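PDB 4ZA6: TetR family transcriptional regulator from Rhodococcus erythropolis, which probably acts as a DNA-binding transcriptional repressor of the TetR family that controls quorum-sensing signal degradation through the gene qsdA. Local coordinates for residues L51-V54 against L55-T59; F106-L109 against A110-G114. One frame throughout, in Å; residues are numbered along the deposited sequence.

Interaction 1: residues L51-V54 against L55-T59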
# COMPACT_ATOMS: atom_id res chain seq x y z
N LEU A 51 5.03 7.52 -9.66
CA LEU A 51 3.97 6.51 -9.55
C LEU A 51 3.96 5.87 -8.15
O LEU A 51 2.89 5.71 -7.56
CB LEU A 51 4.03 5.45 -10.67
CG LEU A 51 2.93 4.37 -10.67
CD1 LEU A 51 1.52 4.99 -10.80
CD2 LEU A 51 3.17 3.35 -11.74
N GLY A 52 5.15 5.62 -7.60
CA GLY A 52 5.30 5.11 -6.24
C GLY A 52 4.68 6.03 -5.21
O GLY A 52 4.01 5.56 -4.29
N THR A 53 4.86 7.35 -5.36
CA THR A 53 4.29 8.37 -4.45
C THR A 53 2.79 8.35 -4.54
O THR A 53 2.13 8.41 -3.51
CB THR A 53 4.86 9.74 -4.82
OG1 THR A 53 6.28 9.67 -4.70
CG2 THR A 53 4.29 10.88 -3.95
N VAL A 54 2.25 8.30 -5.78
CA VAL A 54 0.83 8.28 -6.09
C VAL A 54 0.18 7.05 -5.42
O VAL A 54 -0.83 7.18 -4.73
CB VAL A 54 0.64 8.30 -7.65
CG1 VAL A 54 -0.75 7.81 -8.07
CG2 VAL A 54 0.92 9.69 -8.22
N LEU A 55 0.80 5.88 -5.61
CA LEU A 55 0.33 4.61 -5.05
C LEU A 55 0.48 4.55 -3.54
O LEU A 55 -0.37 3.96 -2.89
CB LEU A 55 1.04 3.43 -5.72
CG LEU A 55 0.79 3.28 -7.22
CD1 LEU A 55 1.61 2.13 -7.80
CD2 LEU A 55 -0.70 3.13 -7.51
N ALA A 56 1.53 5.18 -2.98
CA ALA A 56 1.74 5.24 -1.53
C ALA A 56 0.64 6.09 -0.88
O ALA A 56 0.13 5.71 0.16
CB ALA A 56 3.10 5.85 -1.23
N GLU A 57 0.27 7.23 -1.50
CA GLU A 57 -0.80 8.08 -0.95
C GLU A 57 -2.16 7.34 -1.00
O GLU A 57 -2.92 7.44 -0.05
CB GLU A 57 -0.87 9.44 -1.69
CG GLU A 57 0.30 10.35 -1.38
CD GLU A 57 0.18 11.79 -1.84
OE1 GLU A 57 -0.87 12.16 -2.41
OE2 GLU A 57 1.16 12.55 -1.67
N ALA A 58 -2.44 6.61 -2.09
CA ALA A 58 -3.65 5.79 -2.26
C ALA A 58 -3.65 4.66 -1.21
O ALA A 58 -4.70 4.32 -0.69
CB ALA A 58 -3.70 5.19 -3.66
N THR A 59 -2.46 4.06 -0.92
CA THR A 59 -2.30 3.02 0.10
C THR A 59 -2.70 3.59 1.50
O THR A 59 -3.44 2.94 2.23
CB THR A 59 -0.85 2.51 0.12
OG1 THR A 59 -0.59 1.82 -1.11
CG2 THR A 59 -0.57 1.57 1.30
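Leu51 and Leu55, one helical turn apart, form the apolar side-chain contact of this pair of segments: CG of Leu51 lies 3.9 Å from CD1 of Leu55, and the two side chains cross at a slant. Leu51 holds its CG anti to the backbone N (chi1 -178°), while Leu55 turns its CG beside its own N (chi1 -63°), and these different rotations bring the two branched ends together on one face of the helix. That face is buried under Leu98, from helix 93-101, and under helix 103-111.

Backbone hydrogen bonds hold the turn. Leu55 N donates to Leu51 O at 2.9 Å, and the same pattern continues from Ala56 N to Gly52 O, from Glu57 N to Thr53 O and from Ala58 N to Val54 O.

Among the polar side chains, Thr59 folds back so that its OG1 donates to Leu55 O at 2.8 Å. Its backbone N grips the same oxygen from the opposite face of the carbonyl plane, giving Leu55 O two donors, and the hydroxyl also hydrogen-bonds a bound methylpentanediol. Glu57 extends its carboxylate past the methyl of Thr53 to a salt bridge with Arg8 of helix 4-19.

This is regular i to i+4 alpha-helical bonding within helix 47-69, which, as in TetR-family repressors, connects the N-terminal DNA-binding helices with the C-terminal domain.

Interaction 2: residues F106-L109 against A110-G114; sequences FIKL and AMMPG
Ala110 sets its methyl over one face of the Phe106 ring, CB lying 3.9 Å from the ring centroid and 26° off the normal, a CH-pi contact displaced toward the CE2 and CZ rim. Phe106 holds CG anti to its own N (chi1 -173°), which carries the ring along the helix to meet that methyl, and Tyr159 meets the ring edge-to-face. Replacing Phe106 with a serine would probably leave the Ala110 methyl without its aromatic surface and open a gap beside Leu98 and Tyr159. The backbone of Ala110 stays helical, its N donating to Phe106 O at 2.9 Å.

Met111 N bonds Ile107 O at 2.8 Å. The thioether bends at its last torsion (chi3 -78°), turning CE back to lie 4.0 Å from CG2 of Ile107. Here helix 103-111 ends, within the TetR-like C-terminal domain, which in this family usually binds ligands and mediates dimerisation and probably has a similar role here. The backbone turns out of the helix at Met112, beginning the short link to helix 115-133.

Met112 N reaches Lys108 O only weakly, at 3.5 Å. Its side chain runs beside that of Lys108, with the terminal methyl CE 3.8 Å from the lysine CE, so that the aliphatic part of the lysine packs against the thioether. Water takes over where helical bonding gives out: one molecule donates to Leu109 O and, at 2.8 Å, to Met112 O, while another lies within bonding range of both Lys108 O and Pro113 O. Gly114 then occupies the N-cap position of helix 115-133.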
# COMPACT_ATOMS: atom_id res chain seq x y z
N PHE A 106 5.06 -2.32 -11.47
CA PHE A 106 4.31 -2.51 -10.22
C PHE A 106 4.97 -3.49 -9.23
O PHE A 106 4.99 -3.19 -8.03
CB PHE A 106 2.83 -2.87 -10.48
CG PHE A 106 2.05 -2.88 -9.19
CD1 PHE A 106 1.69 -1.69 -8.57
CD2 PHE A 106 1.79 -4.07 -8.52
CE1 PHE A 106 1.04 -1.70 -7.32
CE2 PHE A 106 1.11 -4.08 -7.30
CZ PHE A 106 0.75 -2.89 -6.70
N ILE A 107 5.51 -4.62 -9.72
CA ILE A 107 6.17 -5.59 -8.83
C ILE A 107 7.26 -4.86 -8.05
O ILE A 107 7.34 -5.00 -6.82
CB ILE A 107 6.71 -6.85 -9.57
CG1 ILE A 107 5.55 -7.74 -10.09
CG2 ILE A 107 7.60 -7.68 -8.61
CD1 ILE A 107 5.96 -8.79 -11.18
N LYS A 108 8.06 -4.04 -8.77
CA LYS A 108 9.15 -3.24 -8.23
C LYS A 108 8.66 -2.22 -7.20
O LYS A 108 9.21 -2.15 -6.11
CB LYS A 108 9.93 -2.56 -9.37
CG LYS A 108 11.11 -1.73 -8.92
CD LYS A 108 12.00 -1.37 -10.09
CE LYS A 108 13.26 -0.72 -9.60
NZ LYS A 108 13.11 0.75 -9.41
N LEU A 109 7.65 -1.42 -7.55
CA LEU A 109 7.11 -0.41 -6.63
C LEU A 109 6.45 -0.98 -5.35
O LEU A 109 6.55 -0.38 -4.28
CB LEU A 109 6.10 0.48 -7.39
CG LEU A 109 6.66 1.31 -8.54
CD1 LEU A 109 5.55 2.10 -9.20
CD2 LEU A 109 7.75 2.24 -8.08
N ALA A 110 5.78 -2.13 -5.48
CA ALA A 110 5.05 -2.77 -4.39
C ALA A 110 5.81 -3.76 -3.53
O ALA A 110 5.50 -3.89 -2.35
CB ALA A 110 3.80 -3.44 -4.93
N MET A 111 6.70 -4.56 -4.13
CA MET A 111 7.34 -5.67 -3.40
C MET A 111 8.83 -5.58 -3.16
O MET A 111 9.42 -6.50 -2.61
CB MET A 111 6.92 -7.00 -4.01
CG MET A 111 5.50 -7.36 -3.64
SD MET A 111 4.85 -8.68 -4.62
CE MET A 111 4.43 -7.81 -6.19
N MET A 112 9.41 -4.46 -3.53
CA MET A 112 10.79 -4.12 -3.28
C MET A 112 10.71 -2.97 -2.28
O MET A 112 9.76 -2.18 -2.39
CB MET A 112 11.44 -3.60 -4.58
CG MET A 112 12.91 -3.36 -4.47
SD MET A 112 13.65 -2.70 -5.95
CE MET A 112 13.23 -0.90 -5.80
N PRO A 113 11.68 -2.78 -1.34
CA PRO A 113 11.60 -1.60 -0.46
C PRO A 113 11.46 -0.32 -1.29
O PRO A 113 12.00 -0.22 -2.38
CB PRO A 113 12.92 -1.65 0.30
CG PRO A 113 13.21 -3.11 0.40
CD PRO A 113 12.85 -3.61 -0.98
N GLY A 114 10.58 0.56 -0.84
CA GLY A 114 10.27 1.80 -1.55
C GLY A 114 9.08 2.47 -0.90
O GLY A 114 8.73 2.13 0.23
O HOH W 1 10.15 0.14 -4.74
O HOH W 2 7.68 -0.39 -1.94

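How the interactions relate
Interactions 1 and 2 are in series along the chain, far apart in sequence, yet pack directly, their centres 11 Å apart. Leu109 of interaction 2 presses against helix 47-69, its CD1 3.7 Å from CD2 of Leu51 and 3.9 Å from the backbone N of Gly52. The ring of Phe106 joins from beside it, with CD1 3.9 Å from CD1 of Leu55. The leucine pair of interaction 1 thus forms part of the surface on which helix 103-111 sits. Between nearest atoms, bound methylpentanediol comes within about 3 Å of the Ala58 side chain and, in the same or another molecule, about 4 Å of that of Phe106; though probably from the crystallisation liquor, it may mark a pocket.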